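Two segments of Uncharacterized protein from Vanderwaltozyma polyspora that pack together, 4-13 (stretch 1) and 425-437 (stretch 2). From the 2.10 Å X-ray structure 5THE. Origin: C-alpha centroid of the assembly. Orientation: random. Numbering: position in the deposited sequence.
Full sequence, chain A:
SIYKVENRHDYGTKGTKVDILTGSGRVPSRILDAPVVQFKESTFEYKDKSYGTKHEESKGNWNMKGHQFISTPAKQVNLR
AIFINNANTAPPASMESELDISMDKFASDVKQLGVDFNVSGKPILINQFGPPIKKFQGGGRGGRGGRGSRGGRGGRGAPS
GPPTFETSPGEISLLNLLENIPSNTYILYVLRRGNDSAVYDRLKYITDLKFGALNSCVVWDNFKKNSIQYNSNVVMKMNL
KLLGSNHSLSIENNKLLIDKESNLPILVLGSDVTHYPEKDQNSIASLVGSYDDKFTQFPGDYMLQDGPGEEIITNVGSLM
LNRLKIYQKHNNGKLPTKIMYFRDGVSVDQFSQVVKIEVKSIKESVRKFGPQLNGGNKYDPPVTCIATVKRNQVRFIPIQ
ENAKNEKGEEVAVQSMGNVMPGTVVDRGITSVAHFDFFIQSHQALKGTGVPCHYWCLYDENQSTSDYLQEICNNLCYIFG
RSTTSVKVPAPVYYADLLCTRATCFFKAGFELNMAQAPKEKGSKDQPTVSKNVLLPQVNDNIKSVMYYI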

ATOM      1  N   LYS A   4      12.405   5.561  24.967  1.00 36.60           N
ATOM      2  CA  LYS A   4      13.183   4.334  25.020  1.00 44.70           C
ATOM      3  C   LYS A   4      12.446   3.253  24.242  1.00 37.05           C
ATOM      4  O   LYS A   4      11.217   3.266  24.159  1.00 29.73           O
ATOM      5  CB  LYS A   4      13.402   3.891  26.468  1.00 44.37           C
ATOM      6  CG  LYS A   4      14.003   4.980  27.333  1.00 52.40           C
ATOM      7  CD  LYS A   4      15.304   5.500  26.735  1.00 59.25           C
ATOM      8  CE  LYS A   4      15.849   6.695  27.502  1.00 62.75           C
ATOM      9  NZ  LYS A   4      17.107   7.197  26.881  1.00 66.81           N
ATOM     10  N   VAL A   5      13.208   2.319  23.666  1.00 31.40           N
ATOM     11  CA  VAL A   5      12.588   1.203  22.961  1.00 27.87           C
ATOM     12  C   VAL A   5      11.755   0.390  23.942  1.00 31.21           C
ATOM     13  O   VAL A   5      12.213   0.043  25.038  1.00 30.01           O
ATOM     14  CB  VAL A   5      13.648   0.339  22.264  1.00 28.77           C
ATOM     15  CG1 VAL A   5      12.997  -0.873  21.610  1.00 24.83           C
ATOM     16  CG2 VAL A   5      14.390   1.160  21.236  1.00 30.43           C
ATOM     17  N   GLU A   6      10.513   0.114  23.552  1.00 22.27           N
ATOM     18  CA  GLU A   6       9.577  -0.653  24.365  1.00 26.82           C
ATOM     19  C   GLU A   6      10.144  -2.027  24.705  1.00 27.40           C
ATOM     20  O   GLU A   6      10.756  -2.691  23.862  1.00 29.51           O
ATOM     21  CB  GLU A   6       8.259  -0.814  23.585  1.00 27.76           C
ATOM     22  CG  GLU A   6       7.032  -1.147  24.408  1.00 34.38           C
ATOM     23  CD  GLU A   6       6.564   0.034  25.257  1.00 42.06           C
ATOM     24  OE1 GLU A   6       6.846   1.210  24.894  1.00 40.38           O
ATOM     25  OE2 GLU A   6       5.925  -0.218  26.295  1.00 42.36           O
ATOM     26  N   ASN A   7       9.933  -2.463  25.941  1.00 25.01           N
ATOM     27  CA  ASN A   7      10.183  -3.853  26.291  1.00 27.89           C
ATOM     28  C   ASN A   7       8.895  -4.649  26.153  1.00 28.36           C
ATOM     29  O   ASN A   7       7.799  -4.084  26.113  1.00 29.56           O
ATOM     30  CB  ASN A   7      10.726  -3.967  27.714  1.00 31.13           C
ATOM     31  CG  ASN A   7      12.107  -3.344  27.854  1.00 35.51           C
ATOM     32  OD1 ASN A   7      13.035  -3.702  27.134  1.00 44.01           O
ATOM     33  ND2 ASN A   7      12.241  -2.410  28.768  1.00 33.93           N
ATOM     34  N   ARG A   8       9.040  -5.978  26.074  1.00 24.37           N
ATOM     35  CA  ARG A   8       7.894  -6.860  25.894  1.00 24.72           C
ATOM     36  C   ARG A   8       6.903  -6.718  27.044  1.00 31.11           C
ATOM     37  O   ARG A   8       7.294  -6.719  28.212  1.00 31.85           O
ATOM     38  CB  ARG A   8       8.366  -8.306  25.792  1.00 26.48           C
ATOM     39  CG  ARG A   8       7.249  -9.324  25.823  1.00 22.91           C
ATOM     40  CD  ARG A   8       7.773 -10.777  25.569  1.00 22.76           C
ATOM     41  NE  ARG A   8       8.469 -10.914  24.282  1.00 20.84           N
ATOM     42  CZ  ARG A   8       7.847 -10.952  23.103  1.00 23.02           C
ATOM     43  NH1 ARG A   8       6.522 -10.870  23.059  1.00 20.41           N
ATOM     44  NH2 ARG A   8       8.545 -11.084  21.973  1.00 21.01           N
ATOM     45  N   HIS A   9       5.615  -6.596  26.715  1.00 40.47           N
ATOM     46  CA  HIS A   9       4.585  -6.543  27.756  1.00 50.07           C
ATOM     47  C   HIS A   9       4.160  -7.942  28.199  1.00 40.95           C
ATOM     48  O   HIS A   9       4.084  -8.241  29.394  1.00 37.40           O
ATOM     49  CB  HIS A   9       3.339  -5.791  27.263  1.00 52.21           C
ATOM     50  CG  HIS A   9       3.610  -4.428  26.713  1.00 57.52           C
ATOM     51  ND1 HIS A   9       2.642  -3.689  26.067  1.00 60.34           N
ATOM     52  CD2 HIS A   9       4.727  -3.660  26.720  1.00 62.94           C
ATOM     53  CE1 HIS A   9       3.151  -2.528  25.696  1.00 60.80           C
ATOM     54  NE2 HIS A   9       4.414  -2.485  26.079  1.00 65.73           N
ATOM     55  N   ASP A  10       3.895  -8.801  27.235  1.00 30.23           N
ATOM     56  CA  ASP A  10       3.236 -10.077  27.437  1.00 21.76           C
ATOM     57  C   ASP A  10       3.482 -10.905  26.180  1.00 26.24           C
ATOM     58  O   ASP A  10       4.271 -10.516  25.309  1.00 29.46           O
ATOM     59  CB  ASP A  10       1.749  -9.863  27.720  1.00 25.51           C
ATOM     60  CG  ASP A  10       1.004  -9.238  26.533  1.00 31.18           C
ATOM     61  OD1 ASP A  10       1.644  -8.805  25.554  1.00 32.59           O
ATOM     62  OD2 ASP A  10      -0.242  -9.185  26.586  1.00 42.35           O
ATOM     63  N   TYR A  11       2.797 -12.035  26.084  1.00 27.80           N
ATOM     64  CA  TYR A  11       2.778 -12.877  24.901  1.00 29.18           C
ATOM     65  C   TYR A  11       1.333 -13.018  24.446  1.00 28.91           C
ATOM     66  O   TYR A  11       0.403 -12.858  25.235  1.00 28.71           O
ATOM     67  CB  TYR A  11       3.383 -14.266  25.192  1.00 23.08           C
ATOM     68  CG  TYR A  11       4.860 -14.220  25.495  1.00 29.54           C
ATOM     69  CD1 TYR A  11       5.797 -14.251  24.472  1.00 27.96           C
ATOM     70  CD2 TYR A  11       5.319 -14.118  26.803  1.00 31.80           C
ATOM     71  CE1 TYR A  11       7.148 -14.202  24.742  1.00 28.04           C
ATOM     72  CE2 TYR A  11       6.669 -14.077  27.081  1.00 25.28           C
ATOM     73  CZ  TYR A  11       7.570 -14.123  26.052  1.00 29.82           C
ATOM     74  OH  TYR A  11       8.905 -14.068  26.333  1.00 36.11           O
ATOM     75  N   GLY A  12       1.139 -13.325  23.168  1.00 26.16           N
ATOM     76  CA  GLY A  12      -0.203 -13.559  22.680  1.00 22.85           C
ATOM     77  C   GLY A  12      -0.773 -14.884  23.156  1.00 24.16           C
ATOM     78  O   GLY A  12      -0.062 -15.826  23.521  1.00 27.45           O
ATOM     79  N   THR A  13      -2.100 -14.963  23.134  1.00 27.77           N
ATOM     80  CA  THR A  13      -2.810 -16.144  23.617  1.00 28.70           C
ATOM     81  C   THR A  13      -3.819 -16.705  22.635  1.00 27.19           C
ATOM     82  O   THR A  13      -4.230 -17.861  22.802  1.00 27.92           O
ATOM     83  CB  THR A  13      -3.565 -15.844  24.929  1.00 27.67           C
ATOM     84  OG1 THR A  13      -4.654 -14.952  24.664  1.00 25.36           O
ATOM     85  CG2 THR A  13      -2.638 -15.231  26.005  1.00 29.31           C
ATOM     86  N   VAL A 425       4.127 -16.516  15.528  1.00 26.21           N
ATOM     87  CA  VAL A 425       5.133 -17.080  16.410  1.00 25.64           C
ATOM     88  C   VAL A 425       5.672 -15.912  17.227  1.00 26.87           C
ATOM     89  O   VAL A 425       6.257 -14.979  16.666  1.00 25.78           O
ATOM     90  CB  VAL A 425       6.255 -17.788  15.635  1.00 29.54           C
ATOM     91  CG1 VAL A 425       7.376 -18.230  16.577  1.00 24.64           C
ATOM     92  CG2 VAL A 425       5.701 -19.000  14.888  1.00 25.08           C
ATOM     93  N   ASP A 426       5.422 -15.922  18.542  1.00 25.50           N
ATOM     94  CA  ASP A 426       6.046 -14.916  19.394  1.00 21.34           C
ATOM     95  C   ASP A 426       6.762 -15.561  20.573  1.00 28.47           C
ATOM     96  O   ASP A 426       7.007 -14.897  21.581  1.00 30.27           O
ATOM     97  CB  ASP A 426       5.037 -13.852  19.852  1.00 19.37           C
ATOM     98  CG  ASP A 426       3.932 -14.392  20.777  1.00 21.46           C
ATOM     99  OD1 ASP A 426       3.796 -15.621  20.976  1.00 25.94           O
ATOM    100  OD2 ASP A 426       3.169 -13.556  21.304  1.00 27.26           O
ATOM    101  N   ARG A 427       7.118 -16.842  20.457  1.00 29.95           N
ATOM    102  CA  ARG A 427       7.910 -17.524  21.464  1.00 31.00           C
ATOM    103  C   ARG A 427       9.027 -18.304  20.789  1.00 32.60           C
ATOM    104  O   ARG A 427       8.931 -18.659  19.613  1.00 31.41           O
ATOM    105  CB  ARG A 427       7.041 -18.464  22.311  1.00 32.37           C
ATOM    106  CG  ARG A 427       6.115 -17.733  23.256  1.00 30.74           C
ATOM    107  CD  ARG A 427       5.409 -18.704  24.102  1.00 32.89           C
ATOM    108  NE  ARG A 427       4.336 -18.105  24.882  1.00 40.02           N
ATOM    109  CZ  ARG A 427       4.483 -17.659  26.122  1.00 37.40           C
ATOM    110  NH1 ARG A 427       5.673 -17.729  26.712  1.00 34.48           N
ATOM    111  NH2 ARG A 427       3.441 -17.149  26.765  1.00 31.95           N
ATOM    112  N   GLY A 428      10.100 -18.549  21.542  1.00 35.64           N
ATOM    113  CA  GLY A 428      11.162 -19.433  21.091  1.00 32.77           C
ATOM    114  C   GLY A 428      12.191 -18.770  20.195  1.00 33.63           C
ATOM    115  O   GLY A 428      13.373 -18.712  20.537  1.00 36.10           O
ATOM    116  N   ILE A 429      11.774 -18.269  19.032  1.00 28.19           N
ATOM    117  CA  ILE A 429      12.715 -17.629  18.123  1.00 27.94           C
ATOM    118  C   ILE A 429      12.679 -16.118  18.228  1.00 32.36           C
ATOM    119  O   ILE A 429      13.428 -15.442  17.515  1.00 26.88           O
ATOM    120  CB  ILE A 429      12.473 -18.068  16.670  1.00 33.11           C
ATOM    121  CG1 ILE A 429      11.037 -17.737  16.253  1.00 32.68           C
ATOM    122  CG2 ILE A 429      12.771 -19.572  16.511  1.00 34.76           C
ATOM    123  CD1 ILE A 429      10.804 -17.856  14.747  1.00 29.64           C
ATOM    124  N   THR A 430      11.852 -15.567  19.110  1.00 29.95           N
ATOM    125  CA  THR A 430      11.713 -14.127  19.274  1.00 27.82           C
ATOM    126  C   THR A 430      12.444 -13.653  20.517  1.00 30.07           C
ATOM    127  O   THR A 430      12.922 -14.438  21.338  1.00 30.97           O
ATOM    128  CB  THR A 430      10.244 -13.747  19.406  1.00 33.12           C
ATOM    129  OG1 THR A 430       9.696 -14.516  20.481  1.00 34.18           O
ATOM    130  CG2 THR A 430       9.472 -14.025  18.112  1.00 32.65           C
ATOM    131  N   SER A 431      12.472 -12.340  20.682  1.00 31.37           N
ATOM    132  CA  SER A 431      13.129 -11.763  21.843  1.00 33.60           C
ATOM    133  C   SER A 431      12.269 -11.938  23.089  1.00 30.74           C
ATOM    134  O   SER A 431      11.045 -11.765  23.056  1.00 28.87           O
ATOM    135  CB  SER A 431      13.413 -10.285  21.603  1.00 29.83           C
ATOM    136  OG  SER A 431      13.957  -9.716  22.769  1.00 35.69           O
ATOM    137  N   VAL A 432      12.910 -12.297  24.199  1.00 26.10           N
ATOM    138  CA  VAL A 432      12.201 -12.260  25.473  1.00 28.44           C
ATOM    139  C   VAL A 432      12.032 -10.817  25.933  1.00 30.92           C
ATOM    140  O   VAL A 432      10.918 -10.374  26.224  1.00 30.10           O
ATOM    141  CB  VAL A 432      12.921 -13.117  26.531  1.00 30.32           C
ATOM    142  CG1 VAL A 432      12.233 -12.952  27.886  1.00 31.23           C
ATOM    143  CG2 VAL A 432      12.926 -14.585  26.134  1.00 29.05           C
ATOM    144  N   ALA A 433      13.133 -10.045  25.956  1.00 29.74           N
ATOM    145  CA  ALA A 433      13.086  -8.685  26.493  1.00 31.48           C
ATOM    146  C   ALA A 433      12.354  -7.726  25.559  1.00 31.35           C
ATOM    147  O   ALA A 433      11.644  -6.826  26.020  1.00 31.89           O
ATOM    148  CB  ALA A 433      14.503  -8.166  26.762  1.00 30.87           C
ATOM    149  N   HIS A 434      12.513  -7.885  24.256  1.00 27.05           N
ATOM    150  CA  HIS A 434      11.886  -6.954  23.336  1.00 26.82           C
ATOM    151  C   HIS A 434      10.556  -7.506  22.831  1.00 23.45           C
ATOM    152  O   HIS A 434      10.258  -8.695  22.939  1.00 25.23           O
ATOM    153  CB  HIS A 434      12.839  -6.623  22.193  1.00 37.30           C
ATOM    154  CG  HIS A 434      13.970  -5.738  22.620  1.00 59.90           C
ATOM    155  ND1 HIS A 434      15.295  -6.060  22.411  1.00 67.32           N
ATOM    156  CD2 HIS A 434      13.968  -4.550  23.271  1.00 71.76           C
ATOM    157  CE1 HIS A 434      16.059  -5.100  22.901  1.00 72.50           C
ATOM    158  NE2 HIS A 434      15.279  -4.171  23.428  1.00 76.69           N
ATOM    159  N   PHE A 435       9.745  -6.605  22.293  1.00 25.18           N
ATOM    160  CA  PHE A 435       8.344  -6.869  21.989  1.00 27.99           C
ATOM    161  C   PHE A 435       8.231  -7.191  20.499  1.00 23.51           C
ATOM    162  O   PHE A 435       7.807  -6.372  19.688  1.00 28.84           O
ATOM    163  CB  PHE A 435       7.507  -5.642  22.397  1.00 29.51           C
ATOM    164  CG  PHE A 435       6.020  -5.898  22.501  1.00 31.39           C
ATOM    165  CD1 PHE A 435       5.469  -7.101  22.107  1.00 34.69           C
ATOM    166  CD2 PHE A 435       5.177  -4.913  23.001  1.00 33.33           C
ATOM    167  CE1 PHE A 435       4.110  -7.314  22.202  1.00 36.98           C
ATOM    168  CE2 PHE A 435       3.815  -5.125  23.105  1.00 32.38           C
ATOM    169  CZ  PHE A 435       3.283  -6.324  22.701  1.00 35.64           C
ATOM    170  N   ASP A 436       8.623  -8.410  20.131  1.00 27.86           N
ATOM    171  CA  ASP A 436       8.582  -8.800  18.729  1.00 27.16           C
ATOM    172  C   ASP A 436       7.769 -10.078  18.531  1.00 26.65           C
ATOM    173  O   ASP A 436       7.514 -10.851  19.463  1.00 20.09           O
ATOM    174  CB  ASP A 436       9.999  -8.951  18.138  1.00 20.97           C
ATOM    175  CG  ASP A 436      10.736 -10.183  18.661  1.00 29.79           C
ATOM    176  OD1 ASP A 436      10.679 -10.463  19.873  1.00 27.32           O
ATOM    177  OD2 ASP A 436      11.388 -10.869  17.848  1.00 30.13           O
ATOM    178  N   PHE A 437       7.317 -10.260  17.294  1.00 25.06           N
ATOM    179  CA  PHE A 437       6.547 -11.440  16.927  1.00 24.14           C
ATOM    180  C   PHE A 437       6.611 -11.586  15.415  1.00 22.73           C
ATOM    181  O   PHE A 437       6.863 -10.621  14.691  1.00 22.67           O
ATOM    182  CB  PHE A 437       5.094 -11.367  17.426  1.00 20.23           C
ATOM    183  CG  PHE A 437       4.380 -10.099  17.073  1.00 22.53           C
ATOM    184  CD1 PHE A 437       3.767  -9.951  15.839  1.00 21.47           C
ATOM    185  CD2 PHE A 437       4.304  -9.059  17.984  1.00 23.23           C
ATOM    186  CE1 PHE A 437       3.105  -8.789  15.513  1.00 22.30           C
ATOM    187  CE2 PHE A 437       3.638  -7.880  17.666  1.00 27.15           C
ATOM    188  CZ  PHE A 437       3.041  -7.743  16.425  1.00 25.50           C
TER
HETATM  189  O   HOH W   1      10.511  -3.781  21.504  1.00 29.37           O
HETATM  190  O   HOH W   2       4.236 -10.938  21.379  1.00 23.62           O
HETATM  191  O   HOH W   3       2.545 -16.803  22.938  1.00 31.01           O
HETATM  192  O   HOH W   4       0.825 -17.264  25.796  1.00 32.89           O

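A single arginine side chain, Arg8, collects three carbonyl oxygens, two from a loop and one from the strand that follows it, more than 400 residues away in sequence, and five of the six direct hydrogen bonds between the stretches come from this residue, four of them from its side chain. The case illustrates a general principle: a guanidinium, with several N–H groups fanned out in one plane, can hold an irregular backbone together where no extended sheet supplies the hydrogen bonds. Here Ser431 O, Val432 O and Asp436 O all lie near the guanidinium plane, where its hydrogens point. NH2 of Arg8 donates to Asp436 O at 2.7 Å and to Ser431 O at 2.8 Å; NE of Arg8 reaches the same Ser431 O at 3.0 Å, so two donors share that oxygen; Arg8 NE also makes a weak bond to Val432 O at 3.2 Å. Charge adds to this geometry, because Arg8 NH2 also forms a salt bridge with Asp436 OD1 at 3.1 Å. That carboxylate oxygen in turn accepts a hydrogen bond from Ser431 N at 2.7 Å, tying the loop to the strand that follows it, beside the arginine. The third nitrogen, NH1, turns back to its own stretch and donates to Asp10 O at 3.2 Å, while a water links it to Asp426 OD2.

The backbones meet more sparingly. Stretch 1 has no regular secondary structure, and its closest backbone tie is the nearly straight hydrogen bond from Arg8 N to Ala433 O, 2.7 Å long. Nearby, a water accepts from Phe435 N and donates to Glu6 O, bridging two groups too far apart to bond directly.

Aromatic side chains also meet across the interface. Phe435, buried, packs its CB 3.7 Å from Arg8 CA and directs its ring edge toward the face of His9, with centroids 4.7 Å apart and planes at 51°. The histidine is steadied within its own stretch by a hydrogen bond from His9 NE2 to Glu6 OE2 of 2.7 Å.

Farther along, Asp426 and Arg427 receive Tyr11 and Gly12. Gly12 N donates to Asp426 OD2 at 2.8 Å with an almost linear angle, a backbone amide held by a carboxylate. Next to it the Arg427 guanidinium lies flat on the Tyr11 ring, its CZ 3.9 Å from the ring centroid, a cation-pi arrangement in which positive charge meets the electron-rich face. Two waters complete this end: both donate to Gly12 O, one joining it to Asp426 OD1 and Arg427 NE, the other to Arg427 NH2.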